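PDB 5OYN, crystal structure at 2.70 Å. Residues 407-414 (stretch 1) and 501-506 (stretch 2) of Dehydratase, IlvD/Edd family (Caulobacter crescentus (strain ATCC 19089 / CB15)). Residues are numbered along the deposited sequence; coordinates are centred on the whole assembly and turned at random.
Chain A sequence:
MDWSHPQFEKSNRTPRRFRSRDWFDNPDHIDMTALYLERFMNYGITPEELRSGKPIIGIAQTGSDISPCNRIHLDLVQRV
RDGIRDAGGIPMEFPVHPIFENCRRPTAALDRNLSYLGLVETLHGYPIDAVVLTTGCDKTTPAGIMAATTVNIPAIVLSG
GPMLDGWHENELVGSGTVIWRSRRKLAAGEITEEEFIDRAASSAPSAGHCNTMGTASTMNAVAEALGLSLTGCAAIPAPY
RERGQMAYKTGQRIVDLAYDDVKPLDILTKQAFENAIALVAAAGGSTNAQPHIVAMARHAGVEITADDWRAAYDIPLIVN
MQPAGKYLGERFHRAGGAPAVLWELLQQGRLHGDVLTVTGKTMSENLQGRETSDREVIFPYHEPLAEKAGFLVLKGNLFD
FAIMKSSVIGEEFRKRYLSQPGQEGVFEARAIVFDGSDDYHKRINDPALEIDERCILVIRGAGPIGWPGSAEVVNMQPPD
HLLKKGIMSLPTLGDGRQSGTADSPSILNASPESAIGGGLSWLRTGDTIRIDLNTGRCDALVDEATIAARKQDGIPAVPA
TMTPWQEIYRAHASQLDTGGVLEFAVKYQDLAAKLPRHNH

Stretch 1, residues 407-414: SVIGEEFR
Stretch 2, residues 501-506: TADSPS

Pro505 forms the apolar centre of this small contact, which buries 249 Å² summed over both sides and has no direct hydrogen bond across it. Its CA-to-CB bond points toward stretch 1, and its ring, puckered C-gamma endo on a backbone at phi/psi -75/65, meets three side chains there. Pro505 CG lies over one face of the Phe413 ring, 3.8 Å from the ring centroid and 13° off the normal, a CH-pi contact; its nearest ring atom, Phe413 CE2, is also 3.8 Å from Pro505 CG. The CA-to-CB bond of Phe413 (chi1 -178°, t; chi2 -81°) points toward stretch 2 from a helix that begins at Glu411 and continues beyond Arg414. Gly410 (-77/159) occupies the N-cap position, and Arg414 N donates to Gly410 O at 2.8 Å, closing the first turn. Ile409 (-63/118; chi1 -75°, m; chi2 145°) marks the register, its CA 5.2 Å from Pro505 CA. Its CB points sideways, yet Ile409 CG1 packs 3.6 Å from Pro505 CB.

The CA-to-CB bond of Val408 (-117/3; chi1 153°, t) points toward stretch 2, and its side chain carries the contact from the proline ring onto the preceding backbone. Val408 CG1 is 4.2 Å from Pro505 CD and 3.3 Å from Ser504 N, while Val408 CG2 lies 4.0 Å from Ala502 O. The 3.0 Å between Val408 CG1 and Asp503 C is too close, a clash in the model. Stretch 2 is irregular: Ala502 is at -74/144, Asp503 at -108/36 and Ser504 at -107/124, with a weak 2.7 Å hydrogen bond from Ser506 N to Ser504 O.

At the polar edge, one water links the two backbones, donating to Val408 O at 2.4 Å and to Asp503 O at 2.8 Å. The CA-to-CB bond of Asp503 (chi1 52°, p) points sideways and the end of the side chain leads away, its OD2 hydrogen-bonded elsewhere in the structure; the CA-to-CB bond of Ser504 (chi1 -67°, m) points away.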

# COMPACT_ATOMS: atom_id res chain seq x y z
N SER A 407 -22.09 -32.94 -18.23
CA SER A 407 -22.82 -31.67 -18.28
C SER A 407 -22.62 -30.95 -19.59
O SER A 407 -23.36 -30.01 -19.89
CB SER A 407 -22.39 -30.76 -17.14
OG SER A 407 -21.11 -30.23 -17.39
N VAL A 408 -21.68 -31.40 -20.40
CA VAL A 408 -21.17 -30.66 -21.54
C VAL A 408 -21.44 -31.37 -22.87
O VAL A 408 -21.11 -30.83 -23.93
CB VAL A 408 -19.68 -30.37 -21.30
CG1 VAL A 408 -18.88 -30.21 -22.55
CG2 VAL A 408 -19.54 -29.14 -20.39
N ILE A 409 -22.14 -32.51 -22.85
CA ILE A 409 -22.51 -33.19 -24.08
C ILE A 409 -23.42 -32.28 -24.89
O ILE A 409 -24.51 -31.91 -24.44
CB ILE A 409 -23.18 -34.54 -23.79
CG1 ILE A 409 -22.14 -35.58 -23.36
CG2 ILE A 409 -23.89 -35.05 -25.02
CD1 ILE A 409 -22.65 -36.55 -22.33
N GLY A 410 -22.97 -31.90 -26.08
CA GLY A 410 -23.81 -31.10 -26.94
C GLY A 410 -24.88 -31.92 -27.62
O GLY A 410 -24.77 -33.14 -27.74
N GLU A 411 -25.94 -31.25 -28.07
CA GLU A 411 -27.03 -31.99 -28.70
C GLU A 411 -26.62 -32.56 -30.05
O GLU A 411 -27.09 -33.64 -30.43
CB GLU A 411 -28.26 -31.09 -28.83
CG GLU A 411 -28.10 -29.95 -29.78
CD GLU A 411 -29.36 -29.69 -30.58
OE1 GLU A 411 -29.71 -28.50 -30.77
OE2 GLU A 411 -30.00 -30.68 -31.00
N GLU A 412 -25.74 -31.88 -30.79
CA GLU A 412 -25.22 -32.45 -32.02
C GLU A 412 -24.35 -33.68 -31.74
O GLU A 412 -24.44 -34.68 -32.46
CB GLU A 412 -24.44 -31.40 -32.80
CG GLU A 412 -24.57 -31.53 -34.32
CD GLU A 412 -26.02 -31.48 -34.78
OE1 GLU A 412 -26.78 -30.60 -34.31
OE2 GLU A 412 -26.41 -32.33 -35.62
N PHE A 413 -23.52 -33.61 -30.70
CA PHE A 413 -22.75 -34.77 -30.26
C PHE A 413 -23.67 -35.92 -29.87
O PHE A 413 -23.41 -37.07 -30.22
CB PHE A 413 -21.85 -34.36 -29.08
CG PHE A 413 -20.96 -35.45 -28.54
CD1 PHE A 413 -21.45 -36.42 -27.66
CD2 PHE A 413 -19.60 -35.47 -28.85
CE1 PHE A 413 -20.61 -37.40 -27.14
CE2 PHE A 413 -18.75 -36.45 -28.33
CZ PHE A 413 -19.26 -37.42 -27.48
N ARG A 414 -24.74 -35.61 -29.14
CA ARG A 414 -25.70 -36.64 -28.74
C ARG A 414 -26.27 -37.36 -29.96
O ARG A 414 -26.19 -38.59 -30.06
CB ARG A 414 -26.80 -36.02 -27.89
CG ARG A 414 -27.72 -37.05 -27.24
CD ARG A 414 -28.62 -36.43 -26.19
NE ARG A 414 -27.84 -35.80 -25.12
CZ ARG A 414 -27.32 -36.44 -24.08
NH1 ARG A 414 -27.47 -37.75 -23.94
NH2 ARG A 414 -26.62 -35.75 -23.17
N THR A 501 -12.91 -25.01 -17.88
CA THR A 501 -13.62 -24.18 -18.82
C THR A 501 -13.88 -24.88 -20.14
O THR A 501 -14.41 -24.25 -21.07
CB THR A 501 -12.83 -22.88 -19.04
OG1 THR A 501 -11.58 -23.19 -19.68
CG2 THR A 501 -12.52 -22.25 -17.71
N ALA A 502 -13.49 -26.15 -20.27
CA ALA A 502 -13.70 -26.84 -21.53
C ALA A 502 -15.17 -27.18 -21.71
O ALA A 502 -15.89 -27.47 -20.74
CB ALA A 502 -12.86 -28.11 -21.60
N ASP A 503 -15.63 -27.10 -22.96
CA ASP A 503 -16.95 -27.56 -23.38
C ASP A 503 -16.84 -28.84 -24.21
O ASP A 503 -17.61 -29.07 -25.15
CB ASP A 503 -17.67 -26.46 -24.16
CG ASP A 503 -16.83 -25.90 -25.30
OD1 ASP A 503 -15.59 -26.09 -25.28
OD2 ASP A 503 -17.40 -25.26 -26.21
N SER A 504 -15.88 -29.70 -23.85
CA SER A 504 -15.65 -30.98 -24.50
C SER A 504 -16.12 -32.09 -23.58
O SER A 504 -15.64 -32.16 -22.44
CB SER A 504 -14.17 -31.17 -24.83
OG SER A 504 -13.74 -30.25 -25.80
N PRO A 505 -17.04 -32.98 -24.01
CA PRO A 505 -17.46 -34.11 -23.15
C PRO A 505 -16.40 -35.20 -23.09
O PRO A 505 -16.60 -36.32 -23.54
CB PRO A 505 -18.75 -34.58 -23.84
CG PRO A 505 -18.54 -34.27 -25.28
CD PRO A 505 -17.67 -33.03 -25.35
N SER A 506 -15.25 -34.87 -22.53
CA SER A 506 -14.11 -35.76 -22.62
C SER A 506 -14.17 -36.83 -21.54
O SER A 506 -14.85 -36.69 -20.52
CB SER A 506 -12.80 -34.98 -22.47
OG SER A 506 -12.65 -34.00 -23.48
O HOH W 1 -20.41 -29.24 -25.63